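Local coordinates for protein cytochrome P450 (PDB 2RFB) that binds a heme b cofactor and probably works as a monooxygenase, placing one atom of molecular oxygen into a substrate, at residues Arg101-Ile106 with Arg302-Ile307; Gly198-Val203 with Ser219-Glu224; Ile204-Asp209 with Arg227-Ile232. All coordinates share one frame; numbering follows the deposited sequence.

Contact 1. Residues Arg101-Ile106 with Arg302-Ile307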
ATOM      1  N   ARG A 101       5.779  10.119   7.863  1.00 65.12           N
ATOM      2  CA  ARG A 101       4.858  10.981   8.608  1.00 66.11           C
ATOM      3  C   ARG A 101       3.666  11.430   7.771  1.00 65.97           C
ATOM      4  O   ARG A 101       2.579  11.777   8.311  1.00 66.29           O
ATOM      5  CB  ARG A 101       5.581  12.206   9.188  1.00 65.98           C
ATOM      6  CG  ARG A 101       6.713  11.891  10.176  1.00 67.46           C
ATOM      7  CD  ARG A 101       6.720  12.913  11.334  1.00 73.69           C
ATOM      8  NE  ARG A 101       7.851  13.834  11.325  1.00 76.93           N
ATOM      9  CZ  ARG A 101       7.837  15.092  11.801  1.00 77.93           C
ATOM     10  NH1 ARG A 101       6.732  15.639  12.311  1.00 77.26           N
ATOM     11  NH2 ARG A 101       8.939  15.820  11.740  1.00 73.68           N
ATOM     12  N   LEU A 102       3.888  11.466   6.467  1.00 65.22           N
ATOM     13  CA  LEU A 102       2.914  12.007   5.549  1.00 65.88           C
ATOM     14  C   LEU A 102       1.680  11.105   5.523  1.00 65.06           C
ATOM     15  O   LEU A 102       0.602  11.553   5.868  1.00 65.07           O
ATOM     16  CB  LEU A 102       3.523  12.235   4.145  1.00 65.66           C
ATOM     17  CG  LEU A 102       2.525  12.580   3.023  1.00 66.76           C
ATOM     18  CD1 LEU A 102       2.100  14.042   3.070  1.00 64.81           C
ATOM     19  CD2 LEU A 102       3.102  12.266   1.654  1.00 67.78           C
ATOM     20  N   PRO A 103       1.826   9.832   5.133  1.00 65.33           N
ATOM     21  CA  PRO A 103       0.679   8.898   5.057  1.00 64.83           C
ATOM     22  C   PRO A 103      -0.027   8.708   6.404  1.00 64.91           C
ATOM     23  O   PRO A 103      -1.246   8.559   6.441  1.00 66.14           O
ATOM     24  CB  PRO A 103       1.326   7.594   4.592  1.00 64.60           C
ATOM     25  CG  PRO A 103       2.797   7.723   5.082  1.00 65.57           C
ATOM     26  CD  PRO A 103       3.072   9.167   4.707  1.00 65.91           C
ATOM     27  N   VAL A 104       0.697   8.785   7.515  1.00 63.49           N
ATOM     28  CA  VAL A 104       0.039   8.653   8.797  1.00 61.62           C
ATOM     29  C   VAL A 104      -0.806   9.860   9.182  1.00 61.64           C
ATOM     30  O   VAL A 104      -1.777   9.713   9.895  1.00 61.56           O
ATOM     31  CB  VAL A 104       1.028   8.196   9.952  1.00 61.88           C
ATOM     32  CG1 VAL A 104       1.963   9.282  10.383  1.00 57.04           C
ATOM     33  CG2 VAL A 104       0.241   7.695  11.150  1.00 62.40           C
ATOM     34  N   ASN A 105      -0.432  11.064   8.751  1.00 62.19           N
ATOM     35  CA  ASN A 105      -1.291  12.252   8.963  1.00 62.35           C
ATOM     36  C   ASN A 105      -2.542  12.193   8.103  1.00 62.84           C
ATOM     37  O   ASN A 105      -3.631  12.501   8.558  1.00 62.20           O
ATOM     38  CB  ASN A 105      -0.538  13.515   8.642  1.00 62.63           C
ATOM     39  CG  ASN A 105       0.205  14.086   9.862  1.00 65.77           C
ATOM     40  OD1 ASN A 105      -0.393  14.753  10.701  1.00 70.17           O
ATOM     41  ND2 ASN A 105       1.503  13.854   9.940  1.00 66.34           N
ATOM     42  N   ILE A 106      -2.385  11.759   6.850  1.00 63.95           N
ATOM     43  CA  ILE A 106      -3.472  11.806   5.903  1.00 64.97           C
ATOM     44  C   ILE A 106      -4.523  10.796   6.332  1.00 65.41           C
ATOM     45  O   ILE A 106      -5.730  11.104   6.350  1.00 65.49           O
ATOM     46  CB  ILE A 106      -2.993  11.464   4.446  1.00 66.00           C
ATOM     47  CG1 ILE A 106      -1.924  12.449   3.965  1.00 64.68           C
ATOM     48  CG2 ILE A 106      -4.161  11.469   3.472  1.00 65.81           C
ATOM     49  CD1 ILE A 106      -2.179  13.871   4.439  1.00 65.80           C
ATOM     50  N   ARG A 302      -2.119   7.360  -5.155  1.00 68.34           N
ATOM     51  CA  ARG A 302      -1.770   8.125  -6.360  1.00 69.82           C
ATOM     52  C   ARG A 302      -1.690   9.584  -6.057  1.00 68.73           C
ATOM     53  O   ARG A 302      -0.756  10.238  -6.499  1.00 69.49           O
ATOM     54  CB  ARG A 302      -2.769   7.897  -7.537  1.00 68.35           C
ATOM     55  CG  ARG A 302      -2.506   6.584  -8.254  1.00 70.53           C
ATOM     56  CD  ARG A 302      -3.507   6.259  -9.424  1.00 72.84           C
ATOM     57  NE  ARG A 302      -3.033   5.139 -10.225  1.00 77.95           N
ATOM     58  CZ  ARG A 302      -3.448   3.883 -10.074  1.00 84.68           C
ATOM     59  NH1 ARG A 302      -4.388   3.604  -9.175  1.00 87.47           N
ATOM     60  NH2 ARG A 302      -2.930   2.904 -10.819  1.00 84.03           N
ATOM     61  N   LEU A 303      -2.664  10.100  -5.311  1.00 68.34           N
ATOM     62  CA  LEU A 303      -2.706  11.535  -5.043  1.00 68.01           C
ATOM     63  C   LEU A 303      -1.599  11.962  -4.063  1.00 67.92           C
ATOM     64  O   LEU A 303      -1.049  13.056  -4.207  1.00 70.01           O
ATOM     65  CB  LEU A 303      -4.070  11.932  -4.485  1.00 67.35           C
ATOM     66  CG  LEU A 303      -4.688  13.329  -4.704  1.00 68.79           C
ATOM     67  CD1 LEU A 303      -5.459  13.757  -3.452  1.00 68.05           C
ATOM     68  CD2 LEU A 303      -3.781  14.482  -5.193  1.00 66.13           C
ATOM     69  N   GLU A 304      -1.295  11.134  -3.058  1.00 66.47           N
ATOM     70  CA  GLU A 304      -0.200  11.414  -2.141  1.00 67.11           C
ATOM     71  C   GLU A 304       1.161  11.394  -2.793  1.00 65.49           C
ATOM     72  O   GLU A 304       1.991  12.219  -2.477  1.00 66.41           O
ATOM     73  CB  GLU A 304      -0.163  10.416  -0.976  1.00 68.59           C
ATOM     74  CG  GLU A 304      -1.160  10.715   0.095  1.00 72.36           C
ATOM     75  CD  GLU A 304      -1.123   9.729   1.224  1.00 77.63           C
ATOM     76  OE1 GLU A 304      -0.062   9.572   1.881  1.00 77.56           O
ATOM     77  OE2 GLU A 304      -2.192   9.140   1.470  1.00 82.06           O
ATOM     78  N   ALA A 305       1.420  10.422  -3.636  1.00 63.89           N
ATOM     79  CA  ALA A 305       2.704  10.335  -4.312  1.00 63.79           C
ATOM     80  C   ALA A 305       2.868  11.544  -5.240  1.00 63.61           C
ATOM     81  O   ALA A 305       3.942  12.219  -5.274  1.00 63.40           O
ATOM     82  CB  ALA A 305       2.788   9.041  -5.116  1.00 63.05           C
ATOM     83  N   SER A 306       1.793  11.857  -5.944  1.00 62.19           N
ATOM     84  CA  SER A 306       1.854  12.961  -6.894  1.00 63.02           C
ATOM     85  C   SER A 306       2.237  14.304  -6.216  1.00 63.18           C
ATOM     86  O   SER A 306       3.027  15.112  -6.770  1.00 63.26           O
ATOM     87  CB  SER A 306       0.521  13.097  -7.574  1.00 61.75           C
ATOM     88  OG  SER A 306       0.430  14.375  -8.140  1.00 67.61           O
ATOM     89  N   ILE A 307       1.691  14.551  -5.022  1.00 62.63           N
ATOM     90  CA  ILE A 307       1.990  15.805  -4.354  1.00 61.81           C
ATOM     91  C   ILE A 307       3.406  15.675  -3.779  1.00 62.18           C
ATOM     92  O   ILE A 307       4.169  16.654  -3.810  1.00 61.96           O
ATOM     93  CB  ILE A 307       0.914  16.118  -3.262  1.00 62.20           C
ATOM     94  CG1 ILE A 307      -0.357  16.688  -3.868  1.00 59.07           C
ATOM     95  CG2 ILE A 307       1.445  16.990  -2.125  1.00 59.50           C
ATOM     96  CD1 ILE A 307      -1.629  16.249  -3.074  1.00 53.42           C
TER
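Glu304 alone carries the 302-307 side of this contact, laying its carboxylate against Leu102, Pro103 and Ile106, which lie on neighbouring turns of the facing helix. The two helix axes stay 11.3 Å apart and run at 135° to each other, and the long side chain of Glu304 spans the gap. It has CG opposite the carbonyl carbon (chi1 -79°) and is fully extended beyond it, which carries the carboxylate across to the other backbone. OE1 comes nearest to Pro103, 3.3 Å from its CA, and also touches CB of that ring. Leu102 is more distant, its CG standing 4.1 Å from Glu304 OE1. The other oxygen, OE2, meets the branch methyl of Ile106, with CG2 at 3.6 Å, while CG1 of the same isoleucine lies alongside the carboxylate carbon CD. Around this buried patch Thr193 of helix 175-206 touches Glu304, and Phe77 and Ile78 of helix 75-86 touch Ile106. These four helices, 75-86, 101-111, 175-206 and 298-315, form the four-helix bundle of the P450 fold, close to the heme. The outer flanks are different. Asn105 takes no part across the interface and bonds back to its own helix, ND2 lying 2.9 Å from Arg101 O and above the carbonyl plane. Arg101 and Arg302, both partly exposed, form salt bridges with Glu97 and Glu223. With an alanine in place of Glu304, the group bridging the helices would be gone, and Pro103 and Ile106 would probably both lose that neighbour. The nearest atoms of 101-106 are carbons and offer the carboxylate no donor, a setting that would tend to raise its proton affinity unless groups beyond this helix, such as Thr193, offset it.

Contact 2. Residues Gly198-Val203 with Ser219-Glu224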
ATOM      1  N   GLY A 198      10.176   6.907  -1.277  1.00 61.73           N
ATOM      2  CA  GLY A 198      11.609   6.633  -1.358  1.00 61.47           C
ATOM      3  C   GLY A 198      11.965   6.041  -2.709  1.00 63.05           C
ATOM      4  O   GLY A 198      13.025   6.337  -3.245  1.00 64.08           O
ATOM      5  N   ASN A 199      11.086   5.226  -3.299  1.00 62.95           N
ATOM      6  CA  ASN A 199      11.411   4.689  -4.594  1.00 63.28           C
ATOM      7  C   ASN A 199      11.340   5.764  -5.720  1.00 64.70           C
ATOM      8  O   ASN A 199      12.144   5.697  -6.678  1.00 64.79           O
ATOM      9  CB  ASN A 199      10.526   3.491  -4.918  1.00 63.60           C
ATOM     10  CG  ASN A 199      10.739   2.303  -3.951  1.00 65.38           C
ATOM     11  OD1 ASN A 199      11.713   2.250  -3.189  1.00 62.98           O
ATOM     12  ND2 ASN A 199       9.774   1.394  -3.936  1.00 59.62           N
ATOM     13  N   MET A 200      10.453   6.762  -5.617  1.00 64.10           N
ATOM     14  CA  MET A 200      10.485   7.866  -6.603  1.00 64.81           C
ATOM     15  C   MET A 200      11.774   8.681  -6.470  1.00 65.07           C
ATOM     16  O   MET A 200      12.288   9.248  -7.465  1.00 64.09           O
ATOM     17  CB  MET A 200       9.307   8.818  -6.471  1.00 64.10           C
ATOM     18  CG  MET A 200       7.937   8.082  -6.542  1.00 65.59           C
ATOM     19  SD  MET A 200       6.631   9.288  -6.781  1.00 65.14           S
ATOM     20  CE  MET A 200       6.503  10.024  -5.160  1.00 64.13           C
ATOM     21  N   ILE A 201      12.318   8.719  -5.252  1.00 64.61           N
ATOM     22  CA  ILE A 201      13.510   9.542  -5.051  1.00 64.51           C
ATOM     23  C   ILE A 201      14.644   8.749  -5.706  1.00 64.38           C
ATOM     24  O   ILE A 201      15.487   9.309  -6.392  1.00 64.20           O
ATOM     25  CB  ILE A 201      13.752   9.883  -3.536  1.00 64.58           C
ATOM     26  CG1 ILE A 201      12.696  10.877  -3.050  1.00 64.27           C
ATOM     27  CG2 ILE A 201      15.170  10.412  -3.280  1.00 63.42           C
ATOM     28  CD1 ILE A 201      12.545  10.953  -1.530  1.00 64.80           C
ATOM     29  N   ARG A 202      14.623   7.437  -5.547  1.00 63.76           N
ATOM     30  CA  ARG A 202      15.578   6.601  -6.236  1.00 64.44           C
ATOM     31  C   ARG A 202      15.517   6.714  -7.789  1.00 64.80           C
ATOM     32  O   ARG A 202      16.534   6.708  -8.486  1.00 65.43           O
ATOM     33  CB  ARG A 202      15.362   5.171  -5.776  1.00 64.51           C
ATOM     34  CG  ARG A 202      16.272   4.206  -6.390  1.00 64.65           C
ATOM     35  CD  ARG A 202      16.050   2.853  -5.801  1.00 66.31           C
ATOM     36  NE  ARG A 202      16.908   1.878  -6.486  1.00 69.62           N
ATOM     37  CZ  ARG A 202      16.789   0.562  -6.346  1.00 70.86           C
ATOM     38  NH1 ARG A 202      15.875   0.037  -5.533  1.00 70.43           N
ATOM     39  NH2 ARG A 202      17.594  -0.230  -7.004  1.00 71.42           N
ATOM     40  N   VAL A 203      14.334   6.811  -8.369  1.00 64.95           N
ATOM     41  CA  VAL A 203      14.321   6.967  -9.828  1.00 63.39           C
ATOM     42  C   VAL A 203      15.049   8.270 -10.157  1.00 63.56           C
ATOM     43  O   VAL A 203      15.921   8.295 -11.049  1.00 64.05           O
ATOM     44  CB  VAL A 203      12.887   6.978 -10.429  1.00 63.36           C
ATOM     45  CG1 VAL A 203      12.931   7.417 -11.920  1.00 60.58           C
ATOM     46  CG2 VAL A 203      12.207   5.641 -10.220  1.00 60.09           C
ATOM     47  N   SER A 219       1.473  12.239 -12.500  1.00 66.43           N
ATOM     48  CA  SER A 219       0.759  10.969 -12.561  1.00 68.01           C
ATOM     49  C   SER A 219       1.540   9.897 -13.268  1.00 68.05           C
ATOM     50  O   SER A 219       1.746   8.805 -12.716  1.00 69.02           O
ATOM     51  CB  SER A 219      -0.586  11.112 -13.246  1.00 68.07           C
ATOM     52  OG  SER A 219      -1.444  11.827 -12.378  1.00 73.30           O
ATOM     53  N   GLY A 220       2.003  10.234 -14.468  1.00 67.69           N
ATOM     54  CA  GLY A 220       2.758   9.327 -15.304  1.00 66.72           C
ATOM     55  C   GLY A 220       4.007   8.846 -14.640  1.00 66.47           C
ATOM     56  O   GLY A 220       4.311   7.653 -14.718  1.00 67.98           O
ATOM     57  N   PHE A 221       4.724   9.746 -13.961  1.00 65.61           N
ATOM     58  CA  PHE A 221       5.939   9.359 -13.228  1.00 65.53           C
ATOM     59  C   PHE A 221       5.611   8.401 -12.065  1.00 65.61           C
ATOM     60  O   PHE A 221       6.342   7.430 -11.790  1.00 66.78           O
ATOM     61  CB  PHE A 221       6.686  10.607 -12.733  1.00 65.74           C
ATOM     62  CG  PHE A 221       8.012  10.315 -12.054  1.00 65.68           C
ATOM     63  CD1 PHE A 221       9.201  10.437 -12.745  1.00 68.36           C
ATOM     64  CD2 PHE A 221       8.069   9.926 -10.755  1.00 68.11           C
ATOM     65  CE1 PHE A 221      10.430  10.176 -12.154  1.00 68.65           C
ATOM     66  CE2 PHE A 221       9.314   9.674 -10.134  1.00 71.62           C
ATOM     67  CZ  PHE A 221      10.493   9.812 -10.842  1.00 67.67           C
ATOM     68  N   VAL A 222       4.487   8.638 -11.408  1.00 65.69           N
ATOM     69  CA  VAL A 222       4.084   7.831 -10.253  1.00 65.08           C
ATOM     70  C   VAL A 222       3.725   6.454 -10.772  1.00 66.35           C
ATOM     71  O   VAL A 222       4.177   5.439 -10.186  1.00 66.65           O
ATOM     72  CB  VAL A 222       2.874   8.496  -9.488  1.00 65.53           C
ATOM     73  CG1 VAL A 222       2.210   7.513  -8.527  1.00 61.60           C
ATOM     74  CG2 VAL A 222       3.321   9.813  -8.768  1.00 61.96           C
ATOM     75  N   GLU A 223       2.992   6.404 -11.902  1.00 65.79           N
ATOM     76  CA  GLU A 223       2.633   5.111 -12.483  1.00 66.89           C
ATOM     77  C   GLU A 223       3.889   4.328 -12.847  1.00 66.61           C
ATOM     78  O   GLU A 223       3.955   3.132 -12.573  1.00 67.14           O
ATOM     79  CB  GLU A 223       1.705   5.184 -13.728  1.00 67.08           C
ATOM     80  CG  GLU A 223       0.194   5.487 -13.496  1.00 70.88           C
ATOM     81  CD  GLU A 223      -0.453   4.795 -12.257  1.00 77.20           C
ATOM     82  OE1 GLU A 223      -0.951   5.516 -11.340  1.00 73.95           O
ATOM     83  OE2 GLU A 223      -0.472   3.540 -12.205  1.00 79.65           O
ATOM     84  N   GLU A 224       4.885   4.978 -13.455  1.00 65.68           N
ATOM     85  CA  GLU A 224       6.036   4.197 -13.898  1.00 65.42           C
ATOM     86  C   GLU A 224       6.897   3.776 -12.705  1.00 66.07           C
ATOM     87  O   GLU A 224       7.559   2.720 -12.749  1.00 66.56           O
ATOM     88  CB  GLU A 224       6.826   4.898 -15.013  1.00 65.29           C
ATOM     89  CG  GLU A 224       8.064   4.147 -15.509  1.00 65.76           C
ATOM     90  CD  GLU A 224       7.786   2.947 -16.393  1.00 68.30           C
ATOM     91  OE1 GLU A 224       6.672   2.371 -16.363  1.00 71.72           O
ATOM     92  OE2 GLU A 224       8.695   2.562 -17.161  1.00 67.21           O
TER
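Phe221 is the bump of this contact, and the hollow that receives its ring lies between Met200 and Val203, one turn apart on the other helix. Its CG stands opposite the backbone N (chi1 -176°), a setting that swings the end of the ring nearer to helix 175-206 than the start of the side chain would suggest. At one border of the hollow, Met200 CB sits 3.8 Å from Phe221 CE2, near the ring plane, and the carbonyl oxygen of Met200 faces the same edge. At the other border Val203 closes obliquely on the far end of the ring, with CG1 3.6 Å from Phe221 CZ and almost as close to CE1. Met200 is in turn a bump directed back at the second helix. Its sulfur, SD, is 5.4 Å from the centroid of the Phe221 ring, a Met-aromatic contact made at the edge and not over a face, and it also rests 3.9 Å from Val222 CG2. The methionine thus lies against both Phe221 and Val222. The axes cross at 101°, nearly perpendicular, so these few side chains do the interlocking. Ala305 of helix 298-315 packs on both Met200 and Val222, and Phe277 packs on Phe221 and Val203. The arrangement belongs to the conserved P450 core, where the long central helix 175-206 meets the K helix: the segment 219-224 ends in the glutamate of the ExxR motif, Glu224, whose OE2 forms salt bridges with Arg227 and Arg281.

Contact 3. Residues Ile204-Asp209 with Arg227-Ile232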
ATOM      1  N   ILE A 204      14.692   9.347  -9.455  1.00 62.82           N
ATOM      2  CA  ILE A 204      15.284  10.654  -9.746  1.00 63.98           C
ATOM      3  C   ILE A 204      16.824  10.605  -9.636  1.00 64.82           C
ATOM      4  O   ILE A 204      17.524  11.008 -10.568  1.00 65.09           O
ATOM      5  CB  ILE A 204      14.770  11.777  -8.830  1.00 63.96           C
ATOM      6  CG1 ILE A 204      13.236  11.944  -8.928  1.00 63.66           C
ATOM      7  CG2 ILE A 204      15.491  13.076  -9.174  1.00 64.51           C
ATOM      8  CD1 ILE A 204      12.754  12.270 -10.342  1.00 63.92           C
ATOM      9  N   ASP A 205      17.329  10.119  -8.498  1.00 64.62           N
ATOM     10  CA  ASP A 205      18.743   9.821  -8.296  1.00 65.13           C
ATOM     11  C   ASP A 205      19.358   9.085  -9.474  1.00 65.45           C
ATOM     12  O   ASP A 205      20.469   9.386  -9.867  1.00 65.23           O
ATOM     13  CB  ASP A 205      18.912   8.947  -7.029  1.00 66.40           C
ATOM     14  CG  ASP A 205      20.366   8.470  -6.804  1.00 67.25           C
ATOM     15  OD1 ASP A 205      20.630   7.246  -6.946  1.00 67.17           O
ATOM     16  OD2 ASP A 205      21.219   9.332  -6.498  1.00 62.26           O
ATOM     17  N   GLU A 206      18.653   8.103 -10.031  1.00 66.38           N
ATOM     18  CA  GLU A 206      19.241   7.255 -11.087  1.00 66.94           C
ATOM     19  C   GLU A 206      19.063   7.838 -12.482  1.00 67.62           C
ATOM     20  O   GLU A 206      19.773   7.487 -13.408  1.00 68.11           O
ATOM     21  CB  GLU A 206      18.732   5.805 -11.002  1.00 65.86           C
ATOM     22  CG  GLU A 206      19.205   5.066  -9.751  1.00 65.57           C
ATOM     23  CD  GLU A 206      18.428   3.764  -9.479  1.00 67.95           C
ATOM     24  OE1 GLU A 206      17.476   3.429 -10.239  1.00 68.26           O
ATOM     25  OE2 GLU A 206      18.791   3.040  -8.518  1.00 69.40           O
ATOM     26  N   ASN A 207      18.132   8.763 -12.633  1.00 68.84           N
ATOM     27  CA  ASN A 207      17.832   9.309 -13.953  1.00 68.74           C
ATOM     28  C   ASN A 207      17.712  10.806 -13.832  1.00 69.04           C
ATOM     29  O   ASN A 207      16.637  11.358 -13.899  1.00 69.17           O
ATOM     30  CB  ASN A 207      16.535   8.679 -14.468  1.00 68.60           C
ATOM     31  CG  ASN A 207      16.655   7.171 -14.663  1.00 69.07           C
ATOM     32  OD1 ASN A 207      17.197   6.724 -15.653  1.00 73.37           O
ATOM     33  ND2 ASN A 207      16.133   6.388 -13.732  1.00 68.49           N
ATOM     34  N   PRO A 208      18.825  11.485 -13.589  1.00 70.13           N
ATOM     35  CA  PRO A 208      18.683  12.914 -13.293  1.00 70.85           C
ATOM     36  C   PRO A 208      18.093  13.832 -14.390  1.00 72.27           C
ATOM     37  O   PRO A 208      17.707  14.961 -14.094  1.00 73.21           O
ATOM     38  CB  PRO A 208      20.115  13.349 -12.920  1.00 70.71           C
ATOM     39  CG  PRO A 208      21.009  12.299 -13.494  1.00 70.72           C
ATOM     40  CD  PRO A 208      20.223  11.018 -13.514  1.00 69.98           C
ATOM     41  N   ASP A 209      18.010  13.439 -15.645  1.00 72.81           N
ATOM     42  CA  ASP A 209      17.357  14.422 -16.503  1.00 73.91           C
ATOM     43  C   ASP A 209      15.879  14.123 -16.761  1.00 73.84           C
ATOM     44  O   ASP A 209      15.246  14.743 -17.630  1.00 74.08           O
ATOM     45  CB  ASP A 209      18.164  14.755 -17.772  1.00 74.67           C
ATOM     46  CG  ASP A 209      18.672  13.528 -18.476  1.00 76.19           C
ATOM     47  OD1 ASP A 209      19.830  13.565 -18.973  1.00 76.80           O
ATOM     48  OD2 ASP A 209      17.914  12.533 -18.509  1.00 77.91           O
ATOM     49  N   ARG A 227       5.286   0.569 -11.362  1.00 63.96           N
ATOM     50  CA  ARG A 227       5.692  -0.516 -12.214  1.00 64.93           C
ATOM     51  C   ARG A 227       7.151  -0.941 -11.958  1.00 64.67           C
ATOM     52  O   ARG A 227       7.484  -2.154 -11.935  1.00 64.80           O
ATOM     53  CB  ARG A 227       5.579  -0.042 -13.643  1.00 63.78           C
ATOM     54  CG  ARG A 227       5.658  -1.171 -14.606  1.00 66.37           C
ATOM     55  CD  ARG A 227       6.117  -0.617 -16.002  1.00 69.34           C
ATOM     56  NE  ARG A 227       7.143  -1.541 -16.305  1.00 72.46           N
ATOM     57  CZ  ARG A 227       8.429  -1.320 -16.437  1.00 69.28           C
ATOM     58  NH1 ARG A 227       8.947  -0.113 -16.470  1.00 67.85           N
ATOM     59  NH2 ARG A 227       9.176  -2.397 -16.626  1.00 73.53           N
ATOM     60  N   TYR A 228       8.017   0.049 -11.794  1.00 63.06           N
ATOM     61  CA  TYR A 228       9.415  -0.222 -11.963  1.00 63.84           C
ATOM     62  C   TYR A 228      10.097  -0.606 -10.644  1.00 63.98           C
ATOM     63  O   TYR A 228      10.941  -1.509 -10.639  1.00 64.04           O
ATOM     64  CB  TYR A 228      10.033   0.962 -12.641  1.00 63.85           C
ATOM     65  CG  TYR A 228      11.490   0.944 -12.971  1.00 64.61           C
ATOM     66  CD1 TYR A 228      11.932   0.463 -14.183  1.00 62.65           C
ATOM     67  CD2 TYR A 228      12.425   1.561 -12.123  1.00 67.67           C
ATOM     68  CE1 TYR A 228      13.264   0.456 -14.514  1.00 65.24           C
ATOM     69  CE2 TYR A 228      13.776   1.619 -12.457  1.00 65.84           C
ATOM     70  CZ  TYR A 228      14.194   1.059 -13.664  1.00 68.53           C
ATOM     71  OH  TYR A 228      15.527   1.144 -14.059  1.00 67.38           O
ATOM     72  N   TYR A 229       9.709   0.056  -9.548  1.00 63.95           N
ATOM     73  CA  TYR A 229      10.169  -0.268  -8.181  1.00 63.96           C
ATOM     74  C   TYR A 229       8.921  -0.496  -7.272  1.00 64.70           C
ATOM     75  O   TYR A 229       8.549   0.356  -6.439  1.00 63.68           O
ATOM     76  CB  TYR A 229      11.024   0.879  -7.672  1.00 63.20           C
ATOM     77  CG  TYR A 229      12.407   0.944  -8.274  1.00 62.22           C
ATOM     78  CD1 TYR A 229      12.995   2.165  -8.524  1.00 63.75           C
ATOM     79  CD2 TYR A 229      13.151  -0.219  -8.574  1.00 63.27           C
ATOM     80  CE1 TYR A 229      14.298   2.272  -9.070  1.00 61.43           C
ATOM     81  CE2 TYR A 229      14.459  -0.131  -9.121  1.00 61.66           C
ATOM     82  CZ  TYR A 229      15.026   1.145  -9.349  1.00 63.60           C
ATOM     83  OH  TYR A 229      16.307   1.346  -9.888  1.00 62.74           O
ATOM     84  N   SER A 230       8.249  -1.640  -7.483  1.00 64.85           N
ATOM     85  CA  SER A 230       6.949  -1.897  -6.882  1.00 63.98           C
ATOM     86  C   SER A 230       7.098  -2.014  -5.375  1.00 64.54           C
ATOM     87  O   SER A 230       7.856  -2.835  -4.891  1.00 64.36           O
ATOM     88  CB  SER A 230       6.338  -3.178  -7.437  1.00 63.61           C
ATOM     89  OG  SER A 230       6.250  -3.109  -8.843  1.00 60.58           O
ATOM     90  N   PRO A 231       6.373  -1.177  -4.616  1.00 64.52           N
ATOM     91  CA  PRO A 231       6.527  -1.229  -3.136  1.00 63.96           C
ATOM     92  C   PRO A 231       6.292  -2.636  -2.578  1.00 63.99           C
ATOM     93  O   PRO A 231       7.038  -3.116  -1.672  1.00 64.70           O
ATOM     94  CB  PRO A 231       5.502  -0.210  -2.648  1.00 62.37           C
ATOM     95  CG  PRO A 231       5.442   0.776  -3.783  1.00 65.21           C
ATOM     96  CD  PRO A 231       5.467  -0.105  -5.044  1.00 63.86           C
ATOM     97  N   ILE A 232       5.320  -3.314  -3.146  1.00 63.64           N
ATOM     98  CA  ILE A 232       5.047  -4.710  -2.786  1.00 65.13           C
ATOM     99  C   ILE A 232       5.526  -5.657  -3.878  1.00 65.28           C
ATOM    100  O   ILE A 232       5.050  -5.591  -5.018  1.00 65.24           O
ATOM    101  CB  ILE A 232       3.527  -4.933  -2.500  1.00 66.09           C
ATOM    102  CG1 ILE A 232       3.144  -4.031  -1.282  1.00 67.80           C
ATOM    103  CG2 ILE A 232       3.229  -6.452  -2.236  1.00 61.70           C
ATOM    104  CD1 ILE A 232       1.744  -4.253  -0.789  1.00 73.45           C
TER
HETATM  105  O   HOH W   1      16.619   3.679 -12.888  1.00 58.25           O
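Glu206 and Tyr229 each hold CG opposite the carbonyl carbon, with chi1 of -67° and -75°, and these settings send the two side chains toward each other from opposite directions. Glu206 is extended beyond CG, which lets its carboxylate meet the tyrosine although the backbones remain far apart, with 12.1 Å between Glu206 CA and Tyr229 CA. Tyr229 OH donates to Glu206 OE1 in a bond of 2.4 Å, so short that its exact length is doubtful. OE1 lies at the edge of the ring, near its plane, 3.6 Å from Tyr229 CE1, and the carboxylate is turned 72° from the ring. In the P450 fold this joins the C-terminal ends of two core helices, the long central helix 175-206 and the K helix (218-228): Asn207 and Tyr229 are the first residues to leave each of them. Beyond Tyr229 the chain continues to Pro231 and Ile232, which touch the heme. A water widens the link. It donates to Glu206 OE1 at 2.8 Å, accepts from Asn207 ND2 at 2.9 Å, and shares a hydrogen bond with Tyr228 OH at 3.0 Å, so that OE1 is gripped by both the phenol of Tyr229 and the water. Tyr228 covers one face of its neighbour's ring, CD2 lying 3.5 Å above the plane of Tyr229, over the centre. Arg202, one turn before Glu206, forms a salt bridge through NE with Glu206 OE2 and a cation-pi contact with the Tyr229 ring. Its charge would probably keep the carboxylate ionised and ready to accept from the phenol. Asn199 holds the backbone just beyond the ring, its ND2 bonding to Tyr229 O.

In the fold
Contacts 1 and 2 are buried in the helical core, whereas contact 3 is only partly buried and lies farther from the centre of the chain. Contacts 2 and 3 hold the same two helices, 175-206 and 218-228, their centres about 5 Å apart, and meet where Phe221 packs on Ile204 and Arg202 adjoins Tyr229. Contact 1 is joined to contact 2 by Ala305 packing on Met200 and Val222, and by the Arg302-Glu223 salt bridge; it has no touch with contact 3. The chemistry shifts accordingly: one carboxylate among carbons in contact 1, wholly apolar and sulfur-aromatic packing in contact 2, and polar, water-assisted bonding in contact 3.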